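Regulator of chromosome condensation (Saccharomyces cerevisiae, PDB 3OF7) acts as a guanine nucleotide exchange factor that promotes replacement of GDP by GTP on GSP1 and GSP2, and also binds chromatin. Local coordinates at residues A[85-91]-A[132-138]; A[66-70]-A[81-85]. The contacts are given in a common frame with arbitrary orientation. Where two conformers were deposited one is given. Residue numbers count along the deposited sequence, not the author numbering.

Interaction 1 (A[85-91]-A[132-138]); sequences ESNVWSW and TPAKIPR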
loop_
_atom_site.group_PDB
_atom_site.type_symbol
_atom_site.label_atom_id
_atom_site.label_comp_id
_atom_site.label_asym_id
_atom_site.label_seq_id
_atom_site.Cartn_x
_atom_site.Cartn_y
_atom_site.Cartn_z
ATOM N N GLU A 85 2.063 21.612 -5.626
ATOM C CA GLU A 85 2.419 21.970 -6.998
ATOM C C GLU A 85 2.791 20.741 -7.827
ATOM O O GLU A 85 3.360 20.844 -8.921
ATOM C CB GLU A 85 3.477 23.074 -7.038
ATOM C CG GLU A 85 2.934 24.413 -6.542
ATOM C CD GLU A 85 1.499 24.674 -6.992
ATOM O OE1 GLU A 85 0.633 24.934 -6.126
ATOM O OE2 GLU A 85 1.228 24.621 -8.211
ATOM N N SER A 86 2.388 19.577 -7.321
ATOM C CA SER A 86 2.585 18.291 -7.990
ATOM C C SER A 86 4.064 17.893 -8.193
ATOM O O SER A 86 4.394 17.137 -9.115
ATOM C CB SER A 86 1.794 18.242 -9.308
ATOM O OG SER A 86 1.744 16.926 -9.826
ATOM N N ASN A 87 4.950 18.386 -7.331
ATOM C CA ASN A 87 6.316 17.852 -7.281
ATOM C C ASN A 87 6.299 16.516 -6.557
ATOM O O ASN A 87 5.544 16.337 -5.600
ATOM C CB ASN A 87 7.275 18.790 -6.552
ATOM C CG ASN A 87 7.555 20.065 -7.323
ATOM O OD1 ASN A 87 8.102 20.045 -8.434
ATOM N ND2 ASN A 87 7.195 21.187 -6.724
ATOM N N VAL A 88 7.136 15.594 -7.024
ATOM C CA VAL A 88 7.292 14.288 -6.393
ATOM C C VAL A 88 8.529 14.256 -5.497
ATOM O O VAL A 88 9.654 14.528 -5.950
ATOM C CB VAL A 88 7.348 13.146 -7.447
ATOM C CG1 VAL A 88 7.466 11.779 -6.774
ATOM C CG2 VAL A 88 6.115 13.187 -8.354
ATOM N N TRP A 89 8.307 13.945 -4.224
ATOM C CA TRP A 89 9.368 13.786 -3.245
ATOM C C TRP A 89 9.607 12.290 -3.051
ATOM O O TRP A 89 8.680 11.485 -3.186
ATOM C CB TRP A 89 8.944 14.369 -1.902
ATOM C CG TRP A 89 8.667 15.850 -1.874
ATOM C CD1 TRP A 89 7.690 16.530 -2.554
ATOM C CD2 TRP A 89 9.362 16.823 -1.091
ATOM N NE1 TRP A 89 7.747 17.877 -2.248
ATOM C CE2 TRP A 89 8.760 18.079 -1.349
ATOM C CE3 TRP A 89 10.444 16.760 -0.203
ATOM C CZ2 TRP A 89 9.213 19.265 -0.749
ATOM C CZ3 TRP A 89 10.882 17.934 0.403
ATOM C CH2 TRP A 89 10.270 19.169 0.123
ATOM N N SER A 90 10.836 11.929 -2.693
ATOM C CA SER A 90 11.176 10.527 -2.448
ATOM C C SER A 90 12.233 10.397 -1.362
ATOM O O SER A 90 13.053 11.304 -1.152
ATOM C CB SER A 90 11.690 9.874 -3.737
ATOM O OG SER A 90 12.929 10.445 -4.129
ATOM N N TRP A 91 12.192 9.268 -0.663
ATOM C CA TRP A 91 13.244 8.893 0.276
ATOM C C TRP A 91 13.199 7.393 0.494
ATOM O O TRP A 91 12.173 6.754 0.245
ATOM C CB TRP A 91 13.114 9.649 1.606
ATOM C CG TRP A 91 11.913 9.278 2.434
ATOM C CD1 TRP A 91 11.857 8.316 3.396
ATOM C CD2 TRP A 91 10.611 9.883 2.394
ATOM N NE1 TRP A 91 10.605 8.274 3.951
ATOM C CE2 TRP A 91 9.817 9.223 3.354
ATOM C CE3 TRP A 91 10.034 10.904 1.626
ATOM C CZ2 TRP A 91 8.476 9.557 3.583
ATOM C CZ3 TRP A 91 8.698 11.235 1.852
ATOM C CH2 TRP A 91 7.936 10.558 2.815
ATOM N N THR A 132 17.065 11.642 3.557
ATOM C CA THR A 132 16.446 12.964 3.625
ATOM C C THR A 132 15.494 13.146 2.449
ATOM O O THR A 132 15.928 13.107 1.290
ATOM C CB THR A 132 17.496 14.108 3.664
ATOM O OG1 THR A 132 18.392 13.902 4.766
ATOM C CG2 THR A 132 16.811 15.481 3.822
ATOM N N PRO A 133 14.190 13.326 2.742
ATOM C CA PRO A 133 13.203 13.565 1.702
ATOM C C PRO A 133 13.599 14.768 0.870
ATOM O O PRO A 133 13.985 15.794 1.425
ATOM C CB PRO A 133 11.932 13.883 2.494
ATOM C CG PRO A 133 12.093 13.113 3.739
ATOM C CD PRO A 133 13.557 13.224 4.070
ATOM N N ALA A 134 13.518 14.625 -0.446
ATOM C CA ALA A 134 13.837 15.719 -1.361
ATOM C C ALA A 134 13.058 15.542 -2.655
ATOM O O ALA A 134 12.602 14.433 -2.969
ATOM C CB ALA A 134 15.353 15.777 -1.634
ATOM N N LYS A 135 12.928 16.629 -3.415
ATOM C CA LYS A 135 12.153 16.611 -4.649
ATOM C C LYS A 135 12.929 16.011 -5.804
ATOM O O LYS A 135 14.119 16.285 -5.969
ATOM C CB LYS A 135 11.690 18.017 -5.028
ATOM C CG LYS A 135 10.558 18.559 -4.159
ATOM C CD LYS A 135 10.164 19.985 -4.535
ATOM C CE LYS A 135 11.118 21.015 -3.927
ATOM N NZ LYS A 135 10.741 22.421 -4.288
ATOM N N ILE A 136 12.240 15.191 -6.592
ATOM C CA ILE A 136 12.714 14.791 -7.911
ATOM C C ILE A 136 12.645 16.049 -8.787
ATOM O O ILE A 136 11.641 16.774 -8.750
ATOM C CB ILE A 136 11.839 13.653 -8.512
ATOM C CG1 ILE A 136 11.960 12.376 -7.667
ATOM C CG2 ILE A 136 12.206 13.371 -9.980
ATOM C CD1 ILE A 136 11.050 11.243 -8.118
ATOM N N PRO A 137 13.718 16.334 -9.547
ATOM C CA PRO A 137 13.693 17.511 -10.418
ATOM C C PRO A 137 12.441 17.565 -11.287
ATOM O O PRO A 137 12.039 16.560 -11.881
ATOM C CB PRO A 137 14.955 17.341 -11.269
ATOM C CG PRO A 137 15.893 16.642 -10.358
ATOM C CD PRO A 137 15.038 15.675 -9.563
ATOM N N ARG A 138 11.830 18.743 -11.345
ATOM C CA ARG A 138 10.579 18.930 -12.062
ATOM C C ARG A 138 10.692 18.586 -13.549
ATOM O O ARG A 138 9.733 18.108 -14.160
ATOM C CB ARG A 138 10.097 20.366 -11.875
ATOM C CG ARG A 138 8.626 20.518 -11.998
ATOM C CD ARG A 138 8.163 21.868 -11.494
ATOM N NE ARG A 138 6.770 22.058 -11.864
ATOM C CZ ARG A 138 5.739 21.668 -11.123
ATOM N NH1 ARG A 138 5.943 21.079 -9.946
ATOM N NH2 ARG A 138 4.506 21.882 -11.554
HETATM O O HOH W 1 8.909 16.635 -9.076
#

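Interaction 2 (A[66-70]-A[81-85]); sequences EAKII and ALDEE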
loop_
_atom_site.group_PDB
_atom_site.type_symbol
_atom_site.label_atom_id
_atom_site.label_comp_id
_atom_site.label_asym_id
_atom_site.label_seq_id
_atom_site.Cartn_x
_atom_site.Cartn_y
_atom_site.Cartn_z
ATOM N N GLU A 66 5.415 24.515 4.188
ATOM C CA GLU A 66 6.362 24.728 3.099
ATOM C C GLU A 66 6.370 23.582 2.081
ATOM O O GLU A 66 6.150 23.805 0.879
ATOM C CB GLU A 66 7.771 24.965 3.653
ATOM C CG GLU A 66 8.695 25.697 2.687
ATOM N N ALA A 67 6.641 22.366 2.548
ATOM C CA ALA A 67 6.602 21.199 1.659
ATOM C C ALA A 67 5.181 20.976 1.141
ATOM O O ALA A 67 4.990 20.673 -0.030
ATOM C CB ALA A 67 7.130 19.958 2.360
ATOM N N LYS A 68 4.194 21.154 2.014
ATOM C CA LYS A 68 2.769 21.074 1.642
ATOM C C LYS A 68 2.409 19.750 0.964
ATOM O O LYS A 68 1.787 19.711 -0.112
ATOM C CB LYS A 68 2.339 22.269 0.774
ATOM C CG LYS A 68 2.579 23.634 1.435
ATOM C CD LYS A 68 2.127 24.777 0.530
ATOM C CE LYS A 68 2.254 26.129 1.233
ATOM N NZ LYS A 68 2.017 27.260 0.280
ATOM N N ILE A 69 2.797 18.664 1.621
ATOM C CA ILE A 69 2.493 17.321 1.142
ATOM C C ILE A 69 0.988 17.044 1.233
ATOM O O ILE A 69 0.368 17.282 2.276
ATOM C CB ILE A 69 3.288 16.262 1.936
ATOM C CG1 ILE A 69 4.804 16.500 1.796
ATOM C CG2 ILE A 69 2.884 14.832 1.509
ATOM C CD1 ILE A 69 5.318 16.597 0.332
ATOM N N ILE A 70 0.412 16.554 0.131
ATOM C CA ILE A 70 -1.011 16.204 0.084
ATOM C C ILE A 70 -1.291 14.734 -0.295
ATOM O O ILE A 70 -2.445 14.310 -0.329
ATOM C CB ILE A 70 -1.796 17.159 -0.861
ATOM C CG1 ILE A 70 -1.063 17.351 -2.191
ATOM C CG2 ILE A 70 -1.975 18.524 -0.200
ATOM C CD1 ILE A 70 -1.322 16.289 -3.231
ATOM N N ALA A 81 6.158 11.035 -2.153
ATOM C CA ALA A 81 5.154 11.983 -1.696
ATOM C C ALA A 81 4.885 13.055 -2.752
ATOM O O ALA A 81 5.732 13.325 -3.617
ATOM C CB ALA A 81 5.566 12.614 -0.355
ATOM N N LEU A 82 3.691 13.639 -2.687
ATOM C CA LEU A 82 3.269 14.640 -3.659
ATOM C C LEU A 82 2.864 15.916 -2.945
ATOM O O LEU A 82 2.146 15.867 -1.945
ATOM C CB LEU A 82 2.074 14.115 -4.456
ATOM C CG LEU A 82 1.639 14.901 -5.695
ATOM C CD1 LEU A 82 2.697 14.794 -6.767
ATOM C CD2 LEU A 82 0.318 14.353 -6.182
ATOM N N ASP A 83 3.309 17.055 -3.467
ATOM C CA ASP A 83 2.935 18.330 -2.878
ATOM C C ASP A 83 1.877 19.077 -3.698
ATOM O O ASP A 83 1.417 18.590 -4.741
ATOM C CB ASP A 83 4.174 19.201 -2.575
ATOM C CG ASP A 83 4.930 19.644 -3.826
ATOM O OD1 ASP A 83 4.313 19.799 -4.907
ATOM O OD2 ASP A 83 6.157 19.867 -3.703
ATOM N N GLU A 84 1.486 20.252 -3.215
ATOM C CA GLU A 84 0.452 21.044 -3.877
ATOM C C GLU A 84 0.775 21.431 -5.323
ATOM O O GLU A 84 -0.143 21.567 -6.142
ATOM C CB GLU A 84 0.131 22.293 -3.058
ATOM C CG GLU A 84 -0.733 22.000 -1.843
ATOM C CD GLU A 84 -0.948 23.229 -0.978
ATOM O OE1 GLU A 84 -0.539 24.345 -1.385
ATOM O OE2 GLU A 84 -1.523 23.065 0.112
ATOM N N GLU A 85 2.063 21.612 -5.626
ATOM C CA GLU A 85 2.419 21.970 -6.998
ATOM C C GLU A 85 2.791 20.741 -7.827
ATOM O O GLU A 85 3.360 20.844 -8.921
ATOM C CB GLU A 85 3.477 23.074 -7.038
ATOM C CG GLU A 85 2.934 24.413 -6.542
ATOM C CD GLU A 85 1.499 24.674 -6.992
ATOM O OE1 GLU A 85 0.633 24.934 -6.126
ATOM O OE2 GLU A 85 1.228 24.621 -8.211
HETATM O O HOH W 2 6.511 21.883 -1.925
#

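Interaction 1 (A[85-91]-A[132-138])
In this blade of the RCC1-like beta-propeller, residues 132-138 add the short outermost strand to strand 88-92, running antiparallel to it. K135 and W89, two of the residues most covered by the contact, form a non-hydrogen-bonded pair with CA atoms 4.2 Å apart and side chains on the same face of the sheet. The CG methylene of K135 therefore lies over the indole face: K135 CG sits 3.5 Å from the centroid of the five-membered ring of W89, 17° off its normal, a CH-pi contact. The polar edge of the indole is engaged as well, NE1 of W89 donating to D83. P133 meets the second tryptophan, its CB 3.6 Å from W91 CE3. Backbone hydrogen bonds fix the register: I136 N to V88 O at 2.7 Å and S90 N to A134 O at 3.1 Å, with a weak return bond from A134 N to S90 O at 3.4 Å. At V88 and I136 a water bridges the strands, accepting from V88 N and donating to I136 O; beyond them the chains move apart. R138 then closes this end. Its extended side chain reaches back to the turn before the strand, where both NH1 and NH2 of R138 donate to the carbonyl O of E85, at 2.8 and 3.1 Å, while NH1 of R138 also donates to N87 OD1 at 2.8 Å.

Interaction 2 (A[66-70]-A[81-85])
The open end of a propeller-blade beta hairpin is formed where residues 66-70 lead into strand 69-74 and meet the last residues of strand 78-83. A67 enters through its carbonyl: a water lies 2.7 Å from both A67 O and D83 OD2 and links them. The D83 carboxylate also accepts from N87 N through OD1 and from W89 NE1 through OD2. K68, with positive phi and psi, turns the chain into the strand; its O receives a weak hydrogen bond from E84 N at 3.2 Å, whereas K68 NZ stays 4.2 Å from E84 OE1, beyond a salt bridge. I69 pairs with D83 as a non-hydrogen-bonded antiparallel pair, CA to CA 4.2 Å, and its CG2 lies 3.9 Å from A81 CB. At I70 the backbone N donates to L82 O at 2.8 Å, and CD1 of I70 packs 3.9 Å from CD2 of L82. Around this hairpin end, W89 of strand 88-92 covers A67, I69 and A81, while L82 touches V150 and L153 of strand 150-155 in the next blade.

Interactions 1 and 2 lie in one four-stranded antiparallel sheet, a single propeller blade, with centres about 9 Å apart. Across the sheet the strands follow chain order, 69-74, 78-83, 88-92 and 134-135, so interaction 2 joins the first two and closes before interaction 1 joins the last two. E85, in the turn between the middle strands, lies in both residue ranges but makes contact only in interaction 1. Those strands connect the contacts directly: W89 N lies 2.7 Å from A81 O, a probable hydrogen bond. The blade also straddles the repeat boundary, since interaction 2 falls in RCC1 repeat 1 and interaction 1 largely in repeat 2, so consecutive sequence repeats are tied together within one structural blade.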